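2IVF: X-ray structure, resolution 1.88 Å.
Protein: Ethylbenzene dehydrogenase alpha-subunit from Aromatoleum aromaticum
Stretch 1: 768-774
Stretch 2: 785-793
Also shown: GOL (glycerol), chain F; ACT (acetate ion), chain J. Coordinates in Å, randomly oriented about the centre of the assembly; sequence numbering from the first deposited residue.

Stretch 1 768-774: TRFLSMG
Stretch 2 785-793: EVDVTKPIY

No direct hydrogen bond joins these two stretches; a water and a glycerol bridge them, and an acetate binds beside them, both compounds probably from the crystallisation liquor. The side chains pack through apolar atoms, burying 335 Å² summed over both sides. The water bridges two carbonyls, donating to Leu-771 O and Val-786 O, 2.7 Å from each. The glycerol O2 accepts from Arg-769 NE (m, t, t, chi4 97°) at 2.8 Å and donates to Val-788 O at 2.7 Å. Val-786 N donates to acetate O at 2.8 Å.

Stretch 1 leaves its strand after Arg-769, continues extended through Phe-770 (-77/149), then bends at Leu-771 (-105/-4). Residues 769-773 run antiparallel to 785-788; the nearest CA atoms, of Ser-772 and Val-786, lie 5.3 Å apart. Stretch 2 runs extended through Val-786 (-87/129) into a type I turn from Asp-787 to Lys-790, closed by Lys-790 N to Asp-787 O at 3.0 Å; Asp-787 OD1 also accepts from Thr-789 N at 2.9 Å.

Val-786 (t), Val-788 (m) and Ile-792 (m, t) point toward stretch 1. Val-786 CG2 meets Met-773 CE (m, m, t) at 3.7 Å and the edge of the Phe-770 ring (chi1 p, chi2 76°), with CE1 at 4.2 Å. Ile-792 CD1 lies 4.0 Å from Phe-770 CE1. Leu-771 (m, t) starts away, yet its CD2 reaches Val-788 CG1 at 3.6 Å.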

# COMPACT_ATOMS: atom_id res chain seq x y z
N THR A 768 0.64 -17.45 16.01
CA THR A 768 1.23 -18.78 15.92
C THR A 768 1.34 -19.24 14.48
O THR A 768 0.41 -19.04 13.69
CB THR A 768 0.45 -19.85 16.75
OG1 THR A 768 1.34 -20.94 16.97
CG2 THR A 768 -0.84 -20.40 16.07
N ARG A 769 2.48 -19.84 14.15
CA ARG A 769 2.64 -20.56 12.87
C ARG A 769 1.61 -21.67 12.74
O ARG A 769 1.35 -22.41 13.66
CB ARG A 769 4.05 -21.16 12.77
CG ARG A 769 5.04 -20.19 12.22
CD ARG A 769 6.37 -20.65 12.52
NE ARG A 769 7.37 -20.18 11.57
CZ ARG A 769 8.17 -19.14 11.73
NH1 ARG A 769 8.00 -18.30 12.73
NH2 ARG A 769 9.12 -18.92 10.83
N PHE A 770 1.03 -21.79 11.57
CA PHE A 770 0.14 -22.91 11.34
C PHE A 770 0.91 -24.19 11.10
O PHE A 770 2.07 -24.19 10.62
CB PHE A 770 -0.92 -22.60 10.28
CG PHE A 770 -0.41 -22.26 8.90
CD1 PHE A 770 0.08 -23.25 8.03
CD2 PHE A 770 -0.64 -20.99 8.38
CE1 PHE A 770 0.45 -22.92 6.70
CE2 PHE A 770 -0.31 -20.69 7.07
CZ PHE A 770 0.23 -21.65 6.23
N LEU A 771 0.32 -25.29 11.50
CA LEU A 771 1.03 -26.56 11.47
C LEU A 771 0.60 -27.47 10.32
O LEU A 771 1.13 -28.56 10.13
CB LEU A 771 0.85 -27.28 12.79
CG LEU A 771 1.32 -26.48 14.01
CD1 LEU A 771 1.06 -27.30 15.25
CD2 LEU A 771 2.82 -26.17 13.86
N SER A 772 -0.39 -27.04 9.59
CA SER A 772 -0.86 -27.80 8.43
C SER A 772 -1.79 -26.93 7.59
O SER A 772 -2.15 -25.83 8.00
CB SER A 772 -1.61 -29.05 8.85
OG SER A 772 -2.93 -28.76 9.16
N MET A 773 -2.14 -27.43 6.40
CA MET A 773 -3.05 -26.76 5.51
C MET A 773 -4.52 -27.13 5.79
O MET A 773 -5.40 -26.79 4.99
CB MET A 773 -2.70 -27.12 4.03
CG MET A 773 -1.38 -26.61 3.49
SD MET A 773 -1.21 -24.86 3.60
CE MET A 773 0.54 -24.70 3.30
N GLY A 774 -4.78 -27.81 6.90
CA GLY A 774 -6.14 -28.17 7.29
C GLY A 774 -6.64 -29.32 6.45
O GLY A 774 -5.86 -30.15 6.02
N GLU A 785 3.82 -31.57 3.15
CA GLU A 785 3.37 -31.33 4.50
C GLU A 785 4.04 -30.07 4.96
O GLU A 785 5.05 -29.62 4.35
CB GLU A 785 3.58 -32.51 5.46
CG GLU A 785 4.89 -33.18 5.47
CD GLU A 785 5.17 -34.06 4.23
OE1 GLU A 785 4.40 -34.99 3.87
OE2 GLU A 785 6.22 -33.79 3.65
N VAL A 786 3.45 -29.45 5.97
CA VAL A 786 4.05 -28.26 6.58
C VAL A 786 5.01 -28.71 7.67
O VAL A 786 4.66 -29.55 8.48
CB VAL A 786 2.97 -27.33 7.16
CG1 VAL A 786 3.64 -26.20 7.93
CG2 VAL A 786 1.96 -26.79 6.05
N ASP A 787 6.24 -28.20 7.63
CA ASP A 787 7.27 -28.46 8.62
C ASP A 787 7.77 -27.06 9.01
O ASP A 787 8.41 -26.36 8.24
CB ASP A 787 8.39 -29.29 8.04
CG ASP A 787 9.54 -29.47 9.00
OD1 ASP A 787 9.62 -28.76 10.04
OD2 ASP A 787 10.40 -30.31 8.72
N VAL A 788 7.41 -26.63 10.20
CA VAL A 788 7.67 -25.24 10.57
C VAL A 788 9.14 -24.94 10.68
O VAL A 788 9.51 -23.79 10.78
CB VAL A 788 6.96 -24.89 11.92
CG1 VAL A 788 5.44 -24.97 11.74
CG2 VAL A 788 7.46 -25.76 13.10
N THR A 789 9.99 -25.96 10.64
CA THR A 789 11.44 -25.74 10.71
C THR A 789 12.06 -25.44 9.37
O THR A 789 13.24 -25.24 9.29
CB THR A 789 12.19 -26.96 11.28
OG1 THR A 789 12.10 -28.06 10.35
CG2 THR A 789 11.67 -27.37 12.65
N LYS A 790 11.28 -25.45 8.28
CA LYS A 790 11.81 -25.10 6.96
C LYS A 790 10.80 -24.38 6.12
O LYS A 790 9.59 -24.50 6.38
CB LYS A 790 12.20 -26.37 6.21
CG LYS A 790 11.05 -27.32 6.02
CD LYS A 790 11.47 -28.69 5.40
CE LYS A 790 12.61 -29.28 6.12
NZ LYS A 790 12.61 -30.77 6.03
N PRO A 791 11.26 -23.65 5.08
CA PRO A 791 10.34 -22.98 4.21
C PRO A 791 9.33 -23.93 3.55
O PRO A 791 9.62 -25.10 3.26
CB PRO A 791 11.24 -22.29 3.18
CG PRO A 791 12.53 -22.10 3.85
CD PRO A 791 12.67 -23.32 4.73
N ILE A 792 8.11 -23.43 3.48
CA ILE A 792 7.01 -24.11 2.84
C ILE A 792 7.28 -24.05 1.37
O ILE A 792 7.59 -23.01 0.90
CB ILE A 792 5.68 -23.43 3.17
CG1 ILE A 792 5.32 -23.67 4.65
CG2 ILE A 792 4.52 -23.97 2.25
CD1 ILE A 792 4.15 -22.87 5.16
N TYR A 793 7.19 -25.18 0.66
CA TYR A 793 7.22 -25.18 -0.81
C TYR A 793 6.33 -26.33 -1.26
O TYR A 793 6.14 -27.30 -0.52
CB TYR A 793 8.65 -25.34 -1.38
CG TYR A 793 9.28 -26.67 -1.10
CD1 TYR A 793 10.02 -26.87 0.06
CD2 TYR A 793 9.17 -27.74 -1.98
CE1 TYR A 793 10.62 -28.08 0.32
CE2 TYR A 793 9.71 -28.96 -1.71
CZ TYR A 793 10.46 -29.12 -0.57
OH TYR A 793 11.01 -30.31 -0.30
C1 GOL F . 8.61 -21.20 7.12
O1 GOL F . 9.11 -19.92 7.44
C2 GOL F . 8.04 -21.97 8.30
O2 GOL F . 8.63 -21.61 9.52
C3 GOL F . 6.58 -21.69 8.50
O3 GOL F . 6.13 -22.33 9.67
C ACT J . 1.08 -31.63 7.91
O ACT J . 1.25 -30.70 7.07
OXT ACT J . 1.10 -31.32 9.15
CH3 ACT J . 0.83 -33.05 7.48
O HOH W 1 3.63 -29.20 10.93